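Local coordinates for protein multi-copper Oxidase CueO (Ochrobactrum, PDB 6EVG) that oxidises lignin model compounds and lignosulfonate as a laccase-like multicopper oxidase, probably passing the electrons through its copper centres to dioxygen, at residues L173-R178 against L222-G227; A230-V235 against I264-R269; G61-P66 against N202-G207. One frame throughout, in Å; residues are numbered along the deposited sequence.

How the interactions relate
Interaction 1 is the middle piece, its centre about 8 Å from that of interaction 2 and about 9 Å from that of interaction 3, while the centres of the outer two lie about 16 Å apart. It pairs neighbouring strands 170-178 and 219-226; strand 202-205, on the other flank of 170-178, brings in interaction 3, where a loop from the first cupredoxin domain rests against the second. Interaction 2 belongs to the facing sheet, through strands 233-237 and 262-264. Along the chain interactions 1 and 3 alternate, and both close before interaction 2 opens. Asp177 to Arg231, and Gln176 to Tyr63, tie the contacts together between the first-domain loop and the copper region.

Interaction 1: L173-R178 against L222-G227; sequences LVLQDR and LRILNG
Leu173 N donates to Arg223 O over 2.8 Å, opening the parallel pairing of two neighbouring strands in a cupredoxin-type beta sandwich of this multicopper oxidase. The bonding continues in regular parallel fashion. Leu173 O receives Leu225 N, Leu225 O receives Leu175 N, and Leu175 O receives Gly227 N in a more bent bond (147°) as the chain leaves the strand after Asn226. Two of these carbonyls are also approached by a CA-H: that of Ile224 lies 3.4 Å, CA to O, from Leu173 O, and that of Val174 meets Leu225 O.

Leu173, Leu175, Leu222 and Ile224 share one face of the sheet. CG of Leu175 stands beside its own backbone N (chi1 -50°), and its CD1 lies 3.7 Å from Ile224 CG2, the two side chains crossing at a slant. CD1 of Leu173 meets CD1 of Leu222 more loosely, at 4.1 Å. Leu175 also packs on Phe233 and Val235 of the facing sheet, so this apolar layer is part of the sandwich core. On the other face Val174 and Leu225 run side by side in the same direction, touching through CG1 of the valine and CD2 of the leucine.

Beyond the last paired backbone, the side chain of Gln176 reaches across to Gly227. Its OE1 is engaged by Tyr63 OH, which restrains the amide's rotation, while NE2 donates to Gly227 O at 3.1 Å. The bond is nearly straight and in the glutamine's amide plane, yet NE2 stands above the carbonyl plane of Gly227, 57° out of it.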
ATOM      1  N   LEU A 173       3.248  10.044  -4.299  1.00  7.38           N
ATOM      2  CA  LEU A 173       4.633   9.568  -4.227  1.00  7.75           C
ATOM      3  C   LEU A 173       4.602   8.080  -3.913  1.00  7.44           C
ATOM      4  O   LEU A 173       4.245   7.678  -2.797  1.00  8.80           O
ATOM      5  CB  LEU A 173       5.438  10.270  -3.128  1.00  8.56           C
ATOM      6  CG  LEU A 173       5.493  11.815  -3.224  1.00  9.16           C
ATOM      7  CD1 LEU A 173       6.288  12.345  -1.992  1.00 10.73           C
ATOM      8  CD2 LEU A 173       6.096  12.311  -4.523  1.00  9.66           C
ATOM      9  N   VAL A 174       5.034   7.269  -4.867  1.00  6.93           N
ATOM     10  CA  VAL A 174       5.119   5.821  -4.685  1.00  6.83           C
ATOM     11  C   VAL A 174       6.596   5.493  -4.440  1.00  6.83           C
ATOM     12  O   VAL A 174       7.446   5.603  -5.345  1.00  7.30           O
ATOM     13  CB  VAL A 174       4.584   5.052  -5.928  1.00  7.60           C
ATOM     14  CG1 VAL A 174       4.712   3.564  -5.678  1.00  8.39           C
ATOM     15  CG2 VAL A 174       3.162   5.486  -6.234  1.00  7.87           C
ATOM     16  N   LEU A 175       6.870   5.090  -3.201  1.00  6.94           N
ATOM     17  CA  LEU A 175       8.235   4.816  -2.751  1.00  7.00           C
ATOM     18  C   LEU A 175       8.547   3.331  -2.971  1.00  6.76           C
ATOM     19  O   LEU A 175       7.779   2.472  -2.482  1.00  7.68           O
ATOM     20  CB  LEU A 175       8.387   5.146  -1.271  1.00  7.74           C
ATOM     21  CG  LEU A 175       7.904   6.514  -0.794  1.00  7.95           C
ATOM     22  CD1 LEU A 175       8.151   6.704   0.698  1.00  8.52           C
ATOM     23  CD2 LEU A 175       8.541   7.677  -1.579  1.00  9.25           C
ATOM     24  N   GLN A 176       9.647   3.033  -3.660  1.00  7.20           N
ATOM     25  CA  GLN A 176      10.045   1.651  -3.919  1.00  7.59           C
ATOM     26  C   GLN A 176      11.566   1.545  -3.875  1.00  7.49           C
ATOM     27  O   GLN A 176      12.288   2.540  -3.721  1.00  8.34           O
ATOM     28  CB  GLN A 176       9.488   1.121  -5.237  1.00  7.88           C
ATOM     29  CG  GLN A 176       7.986   1.094  -5.293  1.00  8.23           C
ATOM     30  CD  GLN A 176       7.455   0.758  -6.654  1.00  7.98           C
ATOM     31  OE1 GLN A 176       7.795   1.429  -7.662  1.00  9.12           O
ATOM     32  NE2 GLN A 176       6.602  -0.281  -6.717  1.00  9.45           N
ATOM     33  N   ASP A 177      12.075   0.328  -3.992  1.00  8.19           N
ATOM     34  CA  ASP A 177      13.483   0.067  -4.114  1.00  8.72           C
ATOM     35  C   ASP A 177      13.777  -0.969  -5.180  1.00  9.06           C
ATOM     36  O   ASP A 177      12.886  -1.706  -5.612  1.00 10.59           O
ATOM     37  CB  ASP A 177      14.149  -0.294  -2.775  1.00 10.09           C
ATOM     38  CG  ASP A 177      13.718  -1.578  -2.105  1.00 10.31           C
ATOM     39  OD1 ASP A 177      12.656  -2.109  -2.462  1.00 11.87           O
ATOM     40  OD2 ASP A 177      14.462  -2.052  -1.167  1.00 10.90           O
ATOM     41  N   ARG A 178      15.004  -0.982  -5.661  1.00  9.07           N
ATOM     42  CA  ARG A 178      15.417  -1.819  -6.757  1.00  8.89           C
ATOM     43  C   ARG A 178      16.829  -2.372  -6.504  1.00  9.43           C
ATOM     44  O   ARG A 178      17.758  -1.635  -6.186  1.00 10.33           O
ATOM     45  CB  ARG A 178      15.538  -1.003  -8.053  1.00  9.49           C
ATOM     46  CG  ARG A 178      14.241  -0.420  -8.569  1.00  9.71           C
ATOM     47  CD  ARG A 178      13.240  -1.493  -9.026  1.00  9.21           C
ATOM     48  NE  ARG A 178      13.791  -2.271 -10.102  1.00  9.02           N
ATOM     49  CZ  ARG A 178      13.042  -3.034 -10.901  1.00  8.94           C
ATOM     50  NH1 ARG A 178      11.770  -3.162 -10.685  1.00  9.59           N
ATOM     51  NH2 ARG A 178      13.618  -3.639 -11.950  1.00 10.27           N
ATOM     52  N   LEU A 222       1.027  15.606  -0.145  1.00  7.02           N
ATOM     53  CA  LEU A 222       1.764  14.464  -0.707  1.00  7.45           C
ATOM     54  C   LEU A 222       1.013  13.226  -0.268  1.00  6.92           C
ATOM     55  O   LEU A 222       0.784  12.981   0.914  1.00  8.28           O
ATOM     56  CB  LEU A 222       3.202  14.431  -0.150  1.00  7.90           C
ATOM     57  CG  LEU A 222       4.021  15.720  -0.364  1.00  9.01           C
ATOM     58  CD1 LEU A 222       5.371  15.618   0.351  1.00 10.44           C
ATOM     59  CD2 LEU A 222       4.227  16.008  -1.836  1.00  9.36           C
ATOM     60  N   ARG A 223       0.619  12.406  -1.263  1.00  7.01           N
ATOM     61  CA  ARG A 223      -0.111  11.169  -1.021  1.00  7.09           C
ATOM     62  C   ARG A 223       0.918  10.056  -1.181  1.00  6.93           C
ATOM     63  O   ARG A 223       1.334   9.727  -2.299  1.00  7.53           O
ATOM     64  CB  ARG A 223      -1.279  11.020  -1.957  1.00  7.67           C
ATOM     65  CG  ARG A 223      -2.273  12.171  -1.889  1.00  8.98           C
ATOM     66  CD  ARG A 223      -3.588  11.818  -2.476  1.00 10.94           C
ATOM     67  NE  ARG A 223      -4.445  12.939  -2.749  1.00 11.60           N
ATOM     68  CZ  ARG A 223      -5.779  12.914  -2.675  1.00  9.99           C
ATOM     69  NH1 ARG A 223      -6.400  11.922  -2.033  1.00 11.01           N
ATOM     70  NH2 ARG A 223      -6.443  13.864  -3.247  1.00 11.41           N
ATOM     71  N   ILE A 224       1.398   9.506  -0.043  1.00  6.74           N
ATOM     72  CA  ILE A 224       2.572   8.641  -0.017  1.00  7.00           C
ATOM     73  C   ILE A 224       2.111   7.176   0.155  1.00  6.86           C
ATOM     74  O   ILE A 224       1.385   6.851   1.067  1.00  8.04           O
ATOM     75  CB  ILE A 224       3.525   9.012   1.116  1.00  8.27           C
ATOM     76  CG1 ILE A 224       3.892  10.535   1.041  1.00  9.37           C
ATOM     77  CG2 ILE A 224       4.785   8.149   1.021  1.00  9.95           C
ATOM     78  CD1 ILE A 224       4.782  11.010   2.192  1.00 11.80           C
ATOM     79  N   LEU A 225       2.588   6.345  -0.774  1.00  6.73           N
ATOM     80  CA  LEU A 225       2.380   4.889  -0.736  1.00  6.91           C
ATOM     81  C   LEU A 225       3.772   4.216  -0.675  1.00  6.75           C
ATOM     82  O   LEU A 225       4.667   4.559  -1.451  1.00  7.04           O
ATOM     83  CB  LEU A 225       1.678   4.430  -2.021  1.00  6.81           C
ATOM     84  CG  LEU A 225       1.701   2.909  -2.277  1.00  6.93           C
ATOM     85  CD1 LEU A 225       0.895   2.098  -1.285  1.00  7.23           C
ATOM     86  CD2 LEU A 225       1.185   2.656  -3.690  1.00  7.77           C
ATOM     87  N   ASN A 226       3.919   3.213   0.223  1.00  7.00           N
ATOM     88  CA  ASN A 226       5.066   2.312   0.121  1.00  7.12           C
ATOM     89  C   ASN A 226       4.664   1.130  -0.761  1.00  7.13           C
ATOM     90  O   ASN A 226       3.840   0.310  -0.362  1.00  7.44           O
ATOM     91  CB  ASN A 226       5.499   1.849   1.514  1.00  7.43           C
ATOM     92  CG  ASN A 226       6.647   0.887   1.432  1.00  7.48           C
ATOM     93  OD1 ASN A 226       6.966   0.324   0.408  1.00  8.38           O
ATOM     94  ND2 ASN A 226       7.329   0.701   2.595  1.00  8.11           N
ATOM     95  N   GLY A 227       5.224   1.120  -1.981  1.00  7.50           N
ATOM     96  CA  GLY A 227       4.954   0.058  -2.916  1.00  7.41           C
ATOM     97  C   GLY A 227       6.086  -0.980  -3.064  1.00  7.31           C
ATOM     98  O   GLY A 227       6.091  -1.728  -4.059  1.00  8.80           O
TER

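Interaction 2: A230-V235 against I264-R269; sequences ARNFHV and ISPGER. With EDO (1,2-ethanediol), chain D.
Phe233 and Ile264 exchange both of their backbone bonds: Phe233 N reaches Ile264 O at 3.0 Å and Ile264 N reaches Phe233 O at 2.9 Å. They form an antiparallel hydrogen-bonded pair in one sheet of a cupredoxin-like beta sandwich. Beside it, Asn232 crosses Pro266 at about a right angle. Its OD1 lies 3.2 Å from Ser265 CB and 3.3 Å from Pro266 CD, while ND2 turns to Asp290. CG of Pro266 packs against the carbonyls of the other segment, 3.6 Å from Arg231 O.

Behind this first shell, Ser265 to Glu268 make a type II turn, with Gly267 at a positive phi of 93°. The extended Glu268 side chain reaches across to the start of the turn. Its OE1 accepts Ser265 N on the anti side of the carboxylate and, at 2.8 Å, Ser265 OG from above the carboxylate plane; a chi1 of 69° brings that hydroxyl between the serine's backbone N and carbonyl carbon. OE2 pairs with Lys461 and also takes a bond from O1 of an ethanediol, probably from the crystallisation liquor.

Further out, Pro266 packs on His491, next to the copper ligand Cys490. The turn lies against strand 219-226 through Asn226, whose ND2 bonds to the carbonyls of both Arg231 and Ile264, and against strand 463-466 through Leu465, with strand 233-237 paired to 262-264 just before it.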
ATOM      1  N   ALA A 230       9.378  -5.114   0.408  1.00  7.73           N
ATOM      2  CA  ALA A 230       9.750  -5.424   1.812  1.00  8.27           C
ATOM      3  C   ALA A 230      10.249  -4.236   2.608  1.00  8.20           C
ATOM      4  O   ALA A 230      10.008  -4.176   3.813  1.00  9.25           O
ATOM      5  CB  ALA A 230      10.782  -6.535   1.873  1.00  9.19           C
ATOM      6  N   ARG A 231      10.995  -3.338   1.982  1.00  8.14           N
ATOM      7  CA  ARG A 231      11.633  -2.226   2.671  1.00  8.30           C
ATOM      8  C   ARG A 231      10.600  -1.374   3.385  1.00  7.99           C
ATOM      9  O   ARG A 231       9.586  -0.990   2.776  1.00  8.54           O
ATOM     10  CB  ARG A 231      12.370  -1.366   1.672  1.00  9.23           C
ATOM     11  CG  ARG A 231      13.071  -0.153   2.247  1.00  9.71           C
ATOM     12  CD  ARG A 231      13.923   0.583   1.240  1.00  9.74           C
ATOM     13  NE  ARG A 231      15.091  -0.154   0.820  1.00 10.14           N
ATOM     14  CZ  ARG A 231      16.296  -0.094   1.398  1.00 10.49           C
ATOM     15  NH1 ARG A 231      16.480   0.679   2.466  1.00 12.77           N
ATOM     16  NH2 ARG A 231      17.305  -0.775   0.910  1.00 12.65           N
ATOM     17  N   ASN A 232      10.885  -0.974   4.629  1.00  8.14           N
ATOM     18  CA  ASN A 232      10.149   0.064   5.335  1.00  8.33           C
ATOM     19  C   ASN A 232      10.856   1.392   5.099  1.00  8.30           C
ATOM     20  O   ASN A 232      12.101   1.476   5.114  1.00  9.61           O
ATOM     21  CB  ASN A 232      10.087  -0.197   6.816  1.00  8.92           C
ATOM     22  CG  ASN A 232       9.402  -1.501   7.137  1.00  9.02           C
ATOM     23  OD1 ASN A 232       8.319  -1.776   6.625  1.00  9.32           O
ATOM     24  ND2 ASN A 232      10.026  -2.321   7.995  1.00 11.22           N
ATOM     25  N   PHE A 233      10.074   2.455   4.855  1.00  8.00           N
ATOM     26  CA  PHE A 233      10.620   3.784   4.731  1.00  8.33           C
ATOM     27  C   PHE A 233      10.366   4.544   6.011  1.00  9.13           C
ATOM     28  O   PHE A 233       9.347   4.359   6.667  1.00  9.47           O
ATOM     29  CB  PHE A 233      10.017   4.521   3.515  1.00  8.46           C
ATOM     30  CG  PHE A 233      10.428   3.916   2.215  1.00  7.95           C
ATOM     31  CD1 PHE A 233      11.614   4.202   1.612  1.00  9.40           C
ATOM     32  CD2 PHE A 233       9.593   2.977   1.575  1.00  9.02           C
ATOM     33  CE1 PHE A 233      12.006   3.632   0.419  1.00 10.21           C
ATOM     34  CE2 PHE A 233      10.001   2.356   0.411  1.00  9.44           C
ATOM     35  CZ  PHE A 233      11.184   2.687  -0.180  1.00  9.41           C
ATOM     36  N   HIS A 234      11.311   5.447   6.373  1.00  8.48           N
ATOM     37  CA  HIS A 234      11.195   6.232   7.593  1.00  8.78           C
ATOM     38  C   HIS A 234      11.597   7.651   7.142  1.00  8.42           C
ATOM     39  O   HIS A 234      12.799   7.973   7.156  1.00  9.10           O
ATOM     40  CB  HIS A 234      12.111   5.686   8.695  1.00  9.77           C
ATOM     41  CG  HIS A 234      11.950   4.234   8.976  1.00 10.80           C
ATOM     42  ND1 HIS A 234      10.924   3.719   9.751  1.00 12.08           N
ATOM     43  CD2 HIS A 234      12.697   3.186   8.566  1.00 11.61           C
ATOM     44  CE1 HIS A 234      11.062   2.391   9.798  1.00 12.82           C
ATOM     45  NE2 HIS A 234      12.139   2.049   9.095  1.00 12.58           N
ATOM     46  N   VAL A 235      10.622   8.433   6.703  1.00  8.46           N
ATOM     47  CA  VAL A 235      10.910   9.589   5.872  1.00  8.62           C
ATOM     48  C   VAL A 235      10.884  10.894   6.628  1.00  8.33           C
ATOM     49  O   VAL A 235      10.008  11.125   7.468  1.00  9.36           O
ATOM     50  CB  VAL A 235       9.997   9.674   4.618  1.00 10.00           C
ATOM     51  CG1 VAL A 235      10.074   8.414   3.788  1.00 11.37           C
ATOM     52  CG2 VAL A 235       8.597   9.998   4.946  1.00 10.82           C
ATOM     53  N   ILE A 264       6.505   4.285   7.005  1.00  8.72           N
ATOM     54  CA  ILE A 264       5.529   3.730   6.076  1.00  8.30           C
ATOM     55  C   ILE A 264       6.018   2.368   5.662  1.00  7.36           C
ATOM     56  O   ILE A 264       7.086   2.226   5.061  1.00  8.25           O
ATOM     57  CB  ILE A 264       5.291   4.640   4.857  1.00  9.41           C
ATOM     58  CG1 ILE A 264       5.179   6.117   5.202  1.00 11.82           C
ATOM     59  CG2 ILE A 264       4.074   4.179   4.077  1.00  9.04           C
ATOM     60  CD1 ILE A 264       5.147   7.046   4.118  1.00 14.96           C
ATOM     61  N   SER A 265       5.212   1.326   5.966  1.00  7.57           N
ATOM     62  CA  SER A 265       5.550  -0.047   5.590  1.00  7.87           C
ATOM     63  C   SER A 265       4.808  -0.431   4.310  1.00  7.12           C
ATOM     64  O   SER A 265       3.847   0.269   3.919  1.00  7.80           O
ATOM     65  CB  SER A 265       5.240  -1.004   6.768  1.00  8.65           C
ATOM     66  OG  SER A 265       3.872  -1.151   7.024  1.00  9.26           O
ATOM     67  N   PRO A 266       5.215  -1.529   3.669  1.00  7.77           N
ATOM     68  CA  PRO A 266       4.585  -1.903   2.392  1.00  7.58           C
ATOM     69  C   PRO A 266       3.077  -2.021   2.494  1.00  7.13           C
ATOM     70  O   PRO A 266       2.563  -2.751   3.345  1.00  7.99           O
ATOM     71  CB  PRO A 266       5.271  -3.230   2.052  1.00  8.38           C
ATOM     72  CG  PRO A 266       6.657  -3.070   2.654  1.00  8.94           C
ATOM     73  CD  PRO A 266       6.394  -2.361   3.959  1.00  8.37           C
ATOM     74  N   GLY A 267       2.399  -1.342   1.568  1.00  7.31           N
ATOM     75  CA  GLY A 267       0.951  -1.339   1.543  1.00  7.59           C
ATOM     76  C   GLY A 267       0.265  -0.226   2.265  1.00  6.94           C
ATOM     77  O   GLY A 267      -0.921   0.040   1.987  1.00  7.87           O
ATOM     78  N   GLU A 268       0.959   0.450   3.182  1.00  7.27           N
ATOM     79  CA  GLU A 268       0.402   1.594   3.871  1.00  7.40           C
ATOM     80  C   GLU A 268       0.430   2.830   3.002  1.00  6.47           C
ATOM     81  O   GLU A 268       1.308   3.017   2.158  1.00  7.33           O
ATOM     82  CB  GLU A 268       1.174   1.899   5.172  1.00  7.75           C
ATOM     83  CG  GLU A 268       1.071   0.864   6.271  1.00  8.61           C
ATOM     84  CD  GLU A 268       1.667   1.453   7.564  1.00  8.48           C
ATOM     85  OE1 GLU A 268       2.909   1.383   7.711  1.00  8.90           O
ATOM     86  OE2 GLU A 268       0.867   1.993   8.371  1.00  8.89           O
ATOM     87  N   ARG A 269      -0.545   3.693   3.330  1.00  6.69           N
ATOM     88  CA  ARG A 269      -0.616   5.026   2.721  1.00  7.13           C
ATOM     89  C   ARG A 269      -0.731   6.065   3.811  1.00  7.10           C
ATOM     90  O   ARG A 269      -1.449   5.878   4.792  1.00  7.56           O
ATOM     91  CB  ARG A 269      -1.836   5.198   1.777  1.00  7.35           C
ATOM     92  CG  ARG A 269      -1.791   4.362   0.501  1.00  7.79           C
ATOM     93  CD  ARG A 269      -2.278   2.931   0.668  1.00  7.41           C
ATOM     94  NE  ARG A 269      -3.713   2.893   0.885  1.00  6.90           N
ATOM     95  CZ  ARG A 269      -4.353   1.911   1.502  1.00  6.65           C
ATOM     96  NH1 ARG A 269      -3.694   0.869   2.029  1.00  7.13           N
ATOM     97  NH2 ARG A 269      -5.687   1.951   1.587  1.00  7.13           N
TER
HETATM   98  C1  EDO D 603       1.305   1.795  12.032  1.00 11.33           C
HETATM   99  O1  EDO D 603       1.386   0.951  10.887  1.00 10.57           O
HETATM  100  C2  EDO D 603       1.648   1.001  13.270  1.00 11.12           C
HETATM  101  O2  EDO D 603       3.017   0.564  13.294  1.00 12.59           O

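Interaction 3: G61-P66 against N202-G207; sequences GAYLGP and NLIVNG
Tyr63 and Ile204 reach toward each other tip to tip, Tyr63 OH coming within 3.5 Å of Ile204 CD1. This joins a loop between strands 54-59 and 67-71, in the first cupredoxin domain, to the hairpin made by strands 202-205 and 208-209 in the second, consistent with the three-domain build of laccases. CG1 of Ile204 occupies the crowded position between backbone N and carbonyl carbon (chi1 56°), and CD1 extends from there to the tyrosine.

That tip contact is one half of the tight part; the other lies at the hairpin's turn. Asn206 and Gly207 both have positive phi, with angles close to those of a type I' turn, and Gly207 brings a CA without side chain to 3.7 Å from Tyr63 CE2. The approach is oblique to the ring. Close by, Leu64 uses a single methyl, CD1, which rests on the backbone of the turn, 3.9 Å from Asn206 CA and equally far from Gly207 N. Asn206 points its own side chain elsewhere, its OD1 to Val174 N.

Overall the fit is looser. The two segments bury just 142 Å² between them, and their backbones stay well apart, the nearest CA atoms, of Tyr63 and Gly207, being 7.2 Å from each other. Tyr63, itself partly exposed, is steadied from outside: its ring stacks with His46 and meets Phe48 edge-to-face, and its hydroxyl has Gln176 as partner.

No hydrogen bond crosses between the segments. The contact is van der Waals in kind: methyl groups, the tyrosine ring and its hydroxyl oxygen, and the backbone of the turn, which implies that loop and hairpin are matched by shape rather than by directional bonding.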
ATOM      1  N   GLY A  61       0.916   0.857 -19.481  1.00  8.74           N
ATOM      2  CA  GLY A  61       2.292   1.224 -19.690  1.00  8.98           C
ATOM      3  C   GLY A  61       3.185   0.201 -19.066  1.00  8.91           C
ATOM      4  O   GLY A  61       2.733  -0.820 -18.560  1.00  9.90           O
ATOM      5  N   ALA A  62       4.514   0.456 -19.146  1.00  9.59           N
ATOM      6  CA  ALA A  62       5.495  -0.554 -18.809  1.00  9.99           C
ATOM      7  C   ALA A  62       5.874  -0.650 -17.354  1.00  8.78           C
ATOM      8  O   ALA A  62       6.569  -1.581 -16.940  1.00  9.35           O
ATOM      9  CB  ALA A  62       6.754  -0.314 -19.622  1.00 12.00           C
ATOM     10  N   TYR A  63       5.411   0.318 -16.527  1.00  8.29           N
ATOM     11  CA  TYR A  63       5.779   0.339 -15.107  1.00  7.82           C
ATOM     12  C   TYR A  63       4.764   1.206 -14.350  1.00  7.73           C
ATOM     13  O   TYR A  63       4.357   2.253 -14.875  1.00  8.46           O
ATOM     14  CB  TYR A  63       7.220   0.913 -14.930  1.00  8.53           C
ATOM     15  CG  TYR A  63       7.742   0.702 -13.534  1.00  7.85           C
ATOM     16  CD1 TYR A  63       8.315  -0.492 -13.150  1.00  8.50           C
ATOM     17  CD2 TYR A  63       7.619   1.692 -12.529  1.00  8.60           C
ATOM     18  CE1 TYR A  63       8.689  -0.747 -11.849  1.00  8.12           C
ATOM     19  CE2 TYR A  63       8.001   1.468 -11.214  1.00  8.38           C
ATOM     20  CZ  TYR A  63       8.525   0.225 -10.857  1.00  8.25           C
ATOM     21  OH  TYR A  63       8.884  -0.052  -9.589  1.00  9.50           O
ATOM     22  N   LEU A  64       4.368   0.779 -13.159  1.00  7.06           N
ATOM     23  CA  LEU A  64       3.369   1.523 -12.385  1.00  7.09           C
ATOM     24  C   LEU A  64       2.095   1.643 -13.220  1.00  7.02           C
ATOM     25  O   LEU A  64       1.805   0.737 -14.005  1.00  8.49           O
ATOM     26  CB  LEU A  64       3.949   2.799 -11.801  1.00  8.61           C
ATOM     27  CG  LEU A  64       4.613   2.627 -10.444  1.00 13.19           C
ATOM     28  CD1 LEU A  64       5.311   3.901 -10.048  1.00 14.01           C
ATOM     29  CD2 LEU A  64       3.729   2.244  -9.305  1.00 19.48           C
ATOM     30  N   GLY A  65       1.310   2.678 -13.009  1.00  6.99           N
ATOM     31  CA  GLY A  65      -0.040   2.704 -13.521  1.00  7.29           C
ATOM     32  C   GLY A  65      -0.665   4.049 -13.285  1.00  7.23           C
ATOM     33  O   GLY A  65      -0.063   4.962 -12.721  1.00  8.55           O
ATOM     34  N   PRO A  66      -1.909   4.219 -13.743  1.00  7.08           N
ATOM     35  CA  PRO A  66      -2.627   5.479 -13.551  1.00  7.10           C
ATOM     36  C   PRO A  66      -3.041   5.698 -12.096  1.00  6.80           C
ATOM     37  O   PRO A  66      -3.080   4.762 -11.296  1.00  7.82           O
ATOM     38  CB  PRO A  66      -3.860   5.313 -14.420  1.00  7.92           C
ATOM     39  CG  PRO A  66      -4.118   3.827 -14.388  1.00  8.39           C
ATOM     40  CD  PRO A  66      -2.737   3.224 -14.400  1.00  8.31           C
ATOM     41  N   ASN A 202      18.966   0.720  -4.699  1.00 11.51           N
ATOM     42  CA  ASN A 202      18.562   1.880  -5.525  1.00 11.49           C
ATOM     43  C   ASN A 202      17.152   2.278  -5.118  1.00 10.85           C
ATOM     44  O   ASN A 202      16.203   1.519  -5.376  1.00 15.00           O
ATOM     45  CB  ASN A 202      18.589   1.504  -6.998  1.00 12.35           C
ATOM     46  CG  ASN A 202      19.912   1.051  -7.472  1.00 14.13           C
ATOM     47  OD1 ASN A 202      20.804   1.843  -7.706  1.00 21.13           O
ATOM     48  ND2 ASN A 202      20.065  -0.243  -7.662  1.00 17.84           N
ATOM     49  N   LEU A 203      16.977   3.445  -4.526  1.00  9.49           N
ATOM     50  CA  LEU A 203      15.630   3.905  -4.145  1.00  8.70           C
ATOM     51  C   LEU A 203      15.010   4.655  -5.294  1.00  9.15           C
ATOM     52  O   LEU A 203      15.721   5.378  -5.992  1.00 11.36           O
ATOM     53  CB  LEU A 203      15.709   4.774  -2.910  1.00  9.85           C
ATOM     54  CG  LEU A 203      16.443   4.202  -1.696  1.00 10.67           C
ATOM     55  CD1 LEU A 203      16.276   5.122  -0.490  1.00 12.81           C
ATOM     56  CD2 LEU A 203      15.881   2.800  -1.321  1.00 11.21           C
ATOM     57  N   ILE A 204      13.710   4.480  -5.454  1.00  8.24           N
ATOM     58  CA  ILE A 204      12.979   5.149  -6.542  1.00  8.43           C
ATOM     59  C   ILE A 204      11.692   5.775  -6.012  1.00  8.07           C
ATOM     60  O   ILE A 204      11.107   5.307  -5.033  1.00  8.29           O
ATOM     61  CB  ILE A 204      12.705   4.186  -7.715  1.00  8.70           C
ATOM     62  CG1 ILE A 204      11.941   2.940  -7.262  1.00  9.00           C
ATOM     63  CG2 ILE A 204      14.019   3.829  -8.398  1.00  9.23           C
ATOM     64  CD1 ILE A 204      11.417   2.090  -8.406  1.00  9.67           C
ATOM     65  N   VAL A 205      11.278   6.846  -6.699  1.00  7.64           N
ATOM     66  CA  VAL A 205       9.983   7.494  -6.458  1.00  7.56           C
ATOM     67  C   VAL A 205       9.295   7.634  -7.793  1.00  7.48           C
ATOM     68  O   VAL A 205       9.848   8.156  -8.756  1.00  8.06           O
ATOM     69  CB  VAL A 205      10.115   8.846  -5.739  1.00  8.39           C
ATOM     70  CG1 VAL A 205       8.740   9.417  -5.406  1.00  8.58           C
ATOM     71  CG2 VAL A 205      11.001   8.740  -4.487  1.00  8.45           C
ATOM     72  N   ASN A 206       8.058   7.104  -7.858  1.00  7.38           N
ATOM     73  CA  ASN A 206       7.305   7.107  -9.115  1.00  7.97           C
ATOM     74  C   ASN A 206       8.131   6.576 -10.268  1.00  8.29           C
ATOM     75  O   ASN A 206       8.018   7.036 -11.399  1.00 10.16           O
ATOM     76  CB  ASN A 206       6.683   8.487  -9.424  1.00  8.12           C
ATOM     77  CG  ASN A 206       5.652   8.897  -8.400  1.00  8.26           C
ATOM     78  OD1 ASN A 206       5.320   8.129  -7.481  1.00  8.98           O
ATOM     79  ND2 ASN A 206       5.114  10.118  -8.548  1.00  8.66           N
ATOM     80  N   GLY A 207       8.895   5.514  -9.991  1.00  8.17           N
ATOM     81  CA  GLY A 207       9.626   4.822 -11.017  1.00  8.69           C
ATOM     82  C   GLY A 207      10.969   5.354 -11.412  1.00  8.76           C
ATOM     83  O   GLY A 207      11.592   4.788 -12.340  1.00 10.95           O
TER